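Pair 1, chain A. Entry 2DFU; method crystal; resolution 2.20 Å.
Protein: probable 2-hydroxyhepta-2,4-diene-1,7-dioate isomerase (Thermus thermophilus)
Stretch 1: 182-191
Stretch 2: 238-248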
# COMPACT_ATOMS: atom_id res chain seq x y z
N ASP A 182 26.35 9.18 -2.88
CA ASP A 182 27.76 8.92 -2.63
C ASP A 182 27.98 7.87 -1.54
O ASP A 182 28.59 8.15 -0.51
CB ASP A 182 28.48 10.22 -2.25
CG ASP A 182 30.00 10.07 -2.25
OD1 ASP A 182 30.53 9.35 -3.13
OD2 ASP A 182 30.66 10.68 -1.38
N THR A 183 27.46 6.67 -1.76
CA THR A 183 27.62 5.59 -0.80
C THR A 183 27.60 4.24 -1.51
O THR A 183 27.29 4.16 -2.70
CB THR A 183 26.52 5.63 0.29
OG1 THR A 183 26.87 4.74 1.36
CG2 THR A 183 25.17 5.21 -0.28
N TRP A 184 27.96 3.18 -0.79
CA TRP A 184 27.98 1.85 -1.37
C TRP A 184 26.97 0.90 -0.73
O TRP A 184 26.70 0.97 0.47
CB TRP A 184 29.38 1.22 -1.23
CG TRP A 184 30.44 1.89 -2.03
CD1 TRP A 184 31.07 3.06 -1.73
CD2 TRP A 184 30.97 1.45 -3.28
NE1 TRP A 184 31.97 3.37 -2.72
CE2 TRP A 184 31.93 2.40 -3.69
CE3 TRP A 184 30.73 0.34 -4.10
CZ2 TRP A 184 32.65 2.28 -4.88
CZ3 TRP A 184 31.45 0.22 -5.29
CH2 TRP A 184 32.40 1.19 -5.67
N VAL A 185 26.43 0.02 -1.56
CA VAL A 185 25.47 -0.97 -1.12
C VAL A 185 26.12 -2.33 -1.38
O VAL A 185 26.42 -2.67 -2.52
CB VAL A 185 24.15 -0.88 -1.94
CG1 VAL A 185 23.22 -2.01 -1.54
CG2 VAL A 185 23.48 0.47 -1.70
N ARG A 186 26.33 -3.11 -0.32
CA ARG A 186 26.94 -4.42 -0.45
C ARG A 186 26.08 -5.50 0.21
O ARG A 186 25.65 -5.36 1.36
CB ARG A 186 28.34 -4.41 0.17
CG ARG A 186 29.30 -3.42 -0.49
CD ARG A 186 30.71 -3.57 0.08
NE ARG A 186 31.68 -2.71 -0.60
CZ ARG A 186 31.93 -1.44 -0.28
NH1 ARG A 186 31.27 -0.87 0.72
NH2 ARG A 186 32.84 -0.75 -0.95
N THR A 187 25.85 -6.58 -0.52
CA THR A 187 25.04 -7.70 -0.03
C THR A 187 25.91 -8.94 0.15
O THR A 187 26.68 -9.30 -0.73
CB THR A 187 23.92 -8.06 -1.03
OG1 THR A 187 23.06 -6.92 -1.22
CG2 THR A 187 23.10 -9.22 -0.50
N TYR A 188 25.77 -9.58 1.30
CA TYR A 188 26.53 -10.80 1.60
C TYR A 188 25.56 -11.93 1.92
O TYR A 188 24.59 -11.74 2.66
CB TYR A 188 27.45 -10.59 2.81
CG TYR A 188 28.46 -9.47 2.65
CD1 TYR A 188 28.12 -8.15 2.90
CD2 TYR A 188 29.77 -9.75 2.22
CE1 TYR A 188 29.04 -7.12 2.74
CE2 TYR A 188 30.70 -8.72 2.06
CZ TYR A 188 30.33 -7.42 2.32
OH TYR A 188 31.24 -6.40 2.15
N VAL A 189 25.81 -13.10 1.35
CA VAL A 189 24.97 -14.26 1.62
C VAL A 189 25.87 -15.38 2.14
O VAL A 189 26.80 -15.81 1.46
CB VAL A 189 24.21 -14.71 0.35
CG1 VAL A 189 23.43 -15.98 0.64
CG2 VAL A 189 23.27 -13.61 -0.12
N ASN A 190 25.58 -15.82 3.36
CA ASN A 190 26.37 -16.86 3.99
C ASN A 190 27.86 -16.49 4.02
O ASN A 190 28.73 -17.31 3.74
CB ASN A 190 26.14 -18.20 3.29
CG ASN A 190 24.67 -18.62 3.32
OD1 ASN A 190 23.98 -18.42 4.33
ND2 ASN A 190 24.19 -19.21 2.23
N GLY A 191 28.12 -15.23 4.36
CA GLY A 191 29.48 -14.74 4.45
C GLY A 191 30.18 -14.35 3.16
O GLY A 191 31.32 -13.89 3.20
N PRO A 238 16.35 -21.92 1.91
CA PRO A 238 15.99 -21.90 3.33
C PRO A 238 17.27 -21.90 4.17
O PRO A 238 18.22 -22.60 3.85
CB PRO A 238 15.20 -23.20 3.49
CG PRO A 238 14.48 -23.30 2.17
CD PRO A 238 15.55 -22.92 1.17
N GLY A 239 17.30 -21.09 5.21
CA GLY A 239 18.48 -21.05 6.05
C GLY A 239 19.54 -20.04 5.65
O GLY A 239 20.48 -19.81 6.41
N ASP A 240 19.41 -19.44 4.47
CA ASP A 240 20.39 -18.44 4.06
C ASP A 240 20.44 -17.25 5.01
O ASP A 240 19.40 -16.75 5.44
CB ASP A 240 20.09 -17.91 2.65
CG ASP A 240 20.58 -18.84 1.56
OD1 ASP A 240 21.40 -19.74 1.83
OD2 ASP A 240 20.14 -18.64 0.40
N ARG A 241 21.65 -16.82 5.34
CA ARG A 241 21.86 -15.68 6.22
C ARG A 241 22.31 -14.51 5.36
O ARG A 241 23.31 -14.61 4.65
CB ARG A 241 22.91 -16.00 7.28
CG ARG A 241 22.44 -17.00 8.31
CD ARG A 241 23.50 -17.21 9.38
NE ARG A 241 22.95 -17.93 10.52
CZ ARG A 241 23.63 -18.17 11.64
NH1 ARG A 241 24.88 -17.75 11.77
NH2 ARG A 241 23.04 -18.83 12.63
N LEU A 242 21.58 -13.40 5.43
CA LEU A 242 21.76 -12.23 4.59
C LEU A 242 22.20 -10.99 5.37
O LEU A 242 21.72 -10.67 6.46
CB LEU A 242 20.47 -11.93 3.85
CG LEU A 242 20.20 -12.87 2.69
CD1 LEU A 242 19.46 -14.13 3.14
CD2 LEU A 242 19.31 -12.24 1.62
N GLU A 243 23.14 -10.30 4.76
CA GLU A 243 23.65 -9.07 5.33
C GLU A 243 23.76 -8.01 4.24
O GLU A 243 24.44 -8.18 3.25
CB GLU A 243 25.05 -9.42 5.84
CG GLU A 243 25.71 -8.36 6.71
CD GLU A 243 27.03 -8.91 7.20
OE1 GLU A 243 27.96 -8.14 7.41
OE2 GLU A 243 27.15 -10.13 7.32
N VAL A 244 23.03 -6.89 4.43
CA VAL A 244 23.22 -5.80 3.48
C VAL A 244 23.85 -4.58 4.15
O VAL A 244 23.27 -3.98 5.05
CB VAL A 244 21.88 -5.41 2.87
CG1 VAL A 244 22.08 -4.32 1.81
CG2 VAL A 244 21.23 -6.61 2.22
N ALA A 245 25.07 -4.23 3.78
CA ALA A 245 25.75 -3.11 4.42
C ALA A 245 25.75 -1.89 3.51
O ALA A 245 26.11 -1.97 2.34
CB ALA A 245 27.17 -3.51 4.77
N VAL A 246 25.33 -0.76 4.07
CA VAL A 246 25.30 0.50 3.34
C VAL A 246 26.16 1.46 4.13
O VAL A 246 25.89 1.73 5.30
CB VAL A 246 23.86 1.05 3.25
CG1 VAL A 246 23.87 2.44 2.61
CG2 VAL A 246 23.00 0.11 2.42
N GLU A 247 27.22 1.95 3.50
CA GLU A 247 28.14 2.86 4.16
C GLU A 247 27.44 4.10 4.68
O GLU A 247 26.62 4.70 3.99
CB GLU A 247 29.28 3.25 3.21
CG GLU A 247 30.39 2.21 3.14
CD GLU A 247 31.49 2.59 2.15
OE1 GLU A 247 31.88 3.78 2.12
OE2 GLU A 247 31.98 1.70 1.43
N GLY A 248 27.75 4.46 5.92
CA GLY A 248 27.16 5.63 6.54
C GLY A 248 25.77 5.40 7.07
O GLY A 248 25.22 6.26 7.76
O HOH W 1 28.94 -1.08 2.31
O HOH W 2 26.07 -13.23 5.45

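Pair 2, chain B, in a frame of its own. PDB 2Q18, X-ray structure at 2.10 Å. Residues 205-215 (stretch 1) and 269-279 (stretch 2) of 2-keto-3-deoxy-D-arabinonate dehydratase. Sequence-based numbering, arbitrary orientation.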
# COMPACT_ATOMS: atom_id res chain seq x y z
N SER B 205 -28.57 5.79 -32.57
CA SER B 205 -29.82 5.09 -32.83
C SER B 205 -30.22 4.23 -31.63
O SER B 205 -30.29 3.01 -31.72
CB SER B 205 -29.71 4.25 -34.10
OG SER B 205 -30.99 3.79 -34.50
N LEU B 206 -30.47 4.89 -30.50
CA LEU B 206 -30.84 4.22 -29.26
C LEU B 206 -32.03 4.90 -28.62
O LEU B 206 -32.10 6.14 -28.59
CB LEU B 206 -29.67 4.22 -28.27
CG LEU B 206 -28.28 3.67 -28.66
CD1 LEU B 206 -27.26 4.05 -27.59
CD2 LEU B 206 -28.30 2.16 -28.88
N ASP B 207 -32.96 4.11 -28.09
CA ASP B 207 -34.12 4.66 -27.38
C ASP B 207 -33.80 4.88 -25.91
O ASP B 207 -33.28 3.99 -25.24
CB ASP B 207 -35.33 3.74 -27.54
CG ASP B 207 -35.87 3.72 -28.96
OD1 ASP B 207 -36.25 4.80 -29.47
OD2 ASP B 207 -35.91 2.62 -29.57
N ILE B 208 -34.12 6.08 -25.43
CA ILE B 208 -33.99 6.41 -24.01
C ILE B 208 -35.39 6.64 -23.46
O ILE B 208 -36.15 7.44 -24.00
CB ILE B 208 -33.12 7.68 -23.79
CG1 ILE B 208 -31.73 7.51 -24.44
CG2 ILE B 208 -33.01 8.01 -22.29
CD1 ILE B 208 -30.84 8.74 -24.35
N THR B 209 -35.73 5.92 -22.39
CA THR B 209 -37.04 6.07 -21.75
C THR B 209 -36.87 6.40 -20.28
O THR B 209 -36.15 5.71 -19.56
CB THR B 209 -37.89 4.78 -21.89
OG1 THR B 209 -37.92 4.37 -23.27
CG2 THR B 209 -39.32 5.00 -21.39
N LEU B 210 -37.52 7.48 -19.85
CA LEU B 210 -37.58 7.85 -18.44
C LEU B 210 -38.96 7.57 -17.85
O LEU B 210 -39.99 7.88 -18.46
CB LEU B 210 -37.24 9.34 -18.25
CG LEU B 210 -37.53 9.99 -16.89
CD1 LEU B 210 -36.61 9.46 -15.79
CD2 LEU B 210 -37.44 11.51 -16.97
N LYS B 211 -38.96 6.97 -16.65
CA LYS B 211 -40.17 6.80 -15.85
C LYS B 211 -39.91 7.27 -14.43
O LYS B 211 -38.90 6.90 -13.82
CB LYS B 211 -40.63 5.34 -15.84
CG LYS B 211 -41.26 4.87 -17.13
CD LYS B 211 -41.38 3.35 -17.20
CE LYS B 211 -42.43 2.81 -16.25
NZ LYS B 211 -42.64 1.34 -16.44
N ILE B 212 -40.81 8.10 -13.92
CA ILE B 212 -40.82 8.45 -12.50
C ILE B 212 -42.03 7.76 -11.88
O ILE B 212 -43.17 8.03 -12.25
CB ILE B 212 -40.87 9.97 -12.27
CG1 ILE B 212 -39.69 10.66 -13.00
CG2 ILE B 212 -40.87 10.28 -10.77
CD1 ILE B 212 -39.81 12.18 -13.12
N VAL B 213 -41.76 6.86 -10.94
CA VAL B 213 -42.81 6.07 -10.30
C VAL B 213 -43.02 6.58 -8.88
O VAL B 213 -42.09 6.60 -8.06
CB VAL B 213 -42.48 4.55 -10.31
CG1 VAL B 213 -43.61 3.74 -9.67
CG2 VAL B 213 -42.23 4.07 -11.73
N ARG B 214 -44.25 7.02 -8.60
CA ARG B 214 -44.63 7.54 -7.30
C ARG B 214 -45.72 6.66 -6.71
O ARG B 214 -46.80 6.55 -7.28
CB ARG B 214 -45.13 8.98 -7.43
CG ARG B 214 -45.44 9.67 -6.11
CD ARG B 214 -45.51 11.19 -6.28
NE ARG B 214 -44.23 11.73 -6.74
CZ ARG B 214 -44.01 13.00 -7.07
NH1 ARG B 214 -42.80 13.38 -7.46
NH2 ARG B 214 -44.99 13.90 -6.99
N GLU B 215 -45.43 6.03 -5.57
CA GLU B 215 -46.36 5.09 -4.93
C GLU B 215 -47.01 4.12 -5.93
O GLU B 215 -48.23 3.93 -5.91
CB GLU B 215 -47.43 5.85 -4.12
CG GLU B 215 -46.88 6.52 -2.86
CD GLU B 215 -47.92 7.37 -2.13
OE1 GLU B 215 -48.70 8.09 -2.80
OE2 GLU B 215 -47.94 7.32 -0.88
N GLU B 269 -38.83 9.05 -1.83
CA GLU B 269 -39.34 7.70 -2.13
C GLU B 269 -39.82 7.47 -3.57
O GLU B 269 -40.23 6.36 -3.90
CB GLU B 269 -40.39 7.23 -1.10
CG GLU B 269 -39.96 7.26 0.38
CD GLU B 269 -38.70 6.44 0.70
OE1 GLU B 269 -38.29 5.58 -0.12
OE2 GLU B 269 -38.12 6.66 1.79
N ASP B 270 -39.74 8.49 -4.43
CA ASP B 270 -39.96 8.29 -5.87
C ASP B 270 -38.98 7.24 -6.39
O ASP B 270 -37.90 7.07 -5.83
CB ASP B 270 -39.73 9.59 -6.67
CG ASP B 270 -40.94 10.53 -6.65
OD1 ASP B 270 -42.03 10.14 -6.16
OD2 ASP B 270 -40.78 11.67 -7.13
N ILE B 271 -39.36 6.55 -7.46
CA ILE B 271 -38.46 5.64 -8.14
C ILE B 271 -38.23 6.16 -9.55
O ILE B 271 -39.17 6.33 -10.33
CB ILE B 271 -38.99 4.17 -8.21
CG1 ILE B 271 -39.49 3.67 -6.83
CG2 ILE B 271 -37.94 3.24 -8.82
CD1 ILE B 271 -38.46 3.67 -5.69
N VAL B 272 -36.96 6.41 -9.88
CA VAL B 272 -36.57 6.86 -11.20
C VAL B 272 -36.00 5.68 -11.98
O VAL B 272 -35.07 5.01 -11.53
CB VAL B 272 -35.54 8.02 -11.13
CG1 VAL B 272 -35.07 8.44 -12.52
CG2 VAL B 272 -36.13 9.21 -10.38
N GLU B 273 -36.59 5.42 -13.14
CA GLU B 273 -36.17 4.32 -13.99
C GLU B 273 -35.81 4.87 -15.35
O GLU B 273 -36.60 5.59 -15.97
CB GLU B 273 -37.29 3.28 -14.13
CG GLU B 273 -37.89 2.81 -12.80
CD GLU B 273 -39.06 1.84 -12.97
OE1 GLU B 273 -39.47 1.58 -14.12
OE2 GLU B 273 -39.56 1.34 -11.94
N ILE B 274 -34.61 4.53 -15.82
CA ILE B 274 -34.13 5.00 -17.11
C ILE B 274 -33.64 3.82 -17.93
O ILE B 274 -32.75 3.08 -17.51
CB ILE B 274 -33.00 6.07 -16.99
CG1 ILE B 274 -33.49 7.26 -16.16
CG2 ILE B 274 -32.54 6.53 -18.38
CD1 ILE B 274 -32.38 8.10 -15.54
N THR B 275 -34.25 3.65 -19.10
CA THR B 275 -33.92 2.55 -19.99
C THR B 275 -33.22 3.09 -21.23
O THR B 275 -33.64 4.11 -21.80
CB THR B 275 -35.19 1.77 -20.40
OG1 THR B 275 -35.92 1.39 -19.23
CG2 THR B 275 -34.85 0.52 -21.20
N ILE B 276 -32.13 2.43 -21.62
CA ILE B 276 -31.47 2.71 -22.90
C ILE B 276 -31.26 1.40 -23.64
O ILE B 276 -30.82 0.41 -23.04
CB ILE B 276 -30.13 3.48 -22.72
CG1 ILE B 276 -30.37 4.84 -22.05
CG2 ILE B 276 -29.43 3.66 -24.08
CD1 ILE B 276 -29.14 5.75 -21.98
N SER B 277 -31.58 1.40 -24.93
CA SER B 277 -31.38 0.24 -25.80
C SER B 277 -29.97 -0.32 -25.69
O SER B 277 -28.99 0.44 -25.72
CB SER B 277 -31.66 0.61 -27.26
OG SER B 277 -32.90 1.26 -27.42
N ASN B 278 -29.87 -1.64 -25.55
CA ASN B 278 -28.60 -2.37 -25.53
C ASN B 278 -27.77 -2.24 -24.25
O ASN B 278 -26.74 -2.89 -24.10
CB ASN B 278 -27.75 -2.05 -26.77
CG ASN B 278 -28.46 -2.40 -28.07
OD1 ASN B 278 -28.87 -3.54 -28.28
ND2 ASN B 278 -28.59 -1.42 -28.95
N ILE B 279 -28.23 -1.40 -23.32
CA ILE B 279 -27.53 -1.22 -22.04
C ILE B 279 -28.34 -1.83 -20.89
O ILE B 279 -27.86 -2.73 -20.19
CB ILE B 279 -27.18 0.27 -21.77
CG1 ILE B 279 -26.38 0.86 -22.94
CG2 ILE B 279 -26.41 0.40 -20.45
CD1 ILE B 279 -26.08 2.35 -22.84
O HOH W 3 -35.73 3.08 -24.01
O HOH W 4 -37.44 3.09 -18.06
O HOH W 5 -43.07 6.58 -4.00

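Two antiparallel strand pairs with a common backbone arrangement. In pair 1, strand 184-189 lies against strand 241-246 at 165° between N-to-C directions; in pair 2, strand 207-214 lies against 271-276 at 170°. The axes approach to 4.6 and 4.7 Å, and 14 central residues superpose with an RMSD of 0.5 Å. The register is shared: Arg A186 with Ala A245 matches Thr B209 with Thr B275, and Tyr A188 with Glu A243 matches Lys B211 with Glu B273, all hydrogen-bonded pairs. Arg A186 N to Ala A245 O is 2.9 Å and Ala A245 N to Arg A186 O 2.7 Å.

One face is buried and mostly aliphatic in both. Val A185, Thr A187 and Val A189 meet Val A246, Val A244 and Leu A242; the matching residues are Ile B208, Leu B210 and Ile B212 against Ile B276, Ile B274 and Val B272. Val A185 CG2 lies 4.2 Å from Val A246 CG2, whereas Ile B208 CG1 lies 3.8 Å from Ile B276 CG1. Thr A187, whose OG1 is hydrogen-bonded elsewhere in the structure, is replaced by Leu B210, whose CD1 reaches 3.8 Å from both Val B272 CG1 and Ile B274 CG1.

The other face is more polar. The side chain of Arg A186 extends to Glu A247, and NH1 to OE2 is a 2.8 Å salt bridge; a water also joins Arg A186 NH1 to Ala A245 O. In pair 2 Thr B209 takes the place of Arg A186 and Ser B277 that of Glu A247, so the salt bridge has no equivalent; waters bind the hydroxyls of Thr B209 and Thr B275 instead: one links Thr B209 OG1 to Thr B275 O, another Thr B275 OG1 to Thr B209 O. At the next pair, Tyr A188 CB packs 4.0 Å from Glu A243 CB, while Lys B211 NZ and Glu B273 OE1 form a long salt bridge of 3.9 Å.

The ends also differ. Asn A190 matches Val B213. Asn A190 OD1 accepts from Arg A241 N at 3.0 Å and its ND2 donates to Asp A240 OD1 at 2.9 Å; in pair 2 the backbone takes over the first role, with Ile B271 N to Val B213 O at 2.8 Å, and Arg B214 NH1 binds Asp B270 OD2 at 2.7 Å in a salt bridge. At the opposite end, Thr A183 OG1 donates to Glu A247 O at 2.6 Å, whereas the matching Leu B206 makes an apolar contact, CD1 to Ile B276 CG2 at 4.1 Å.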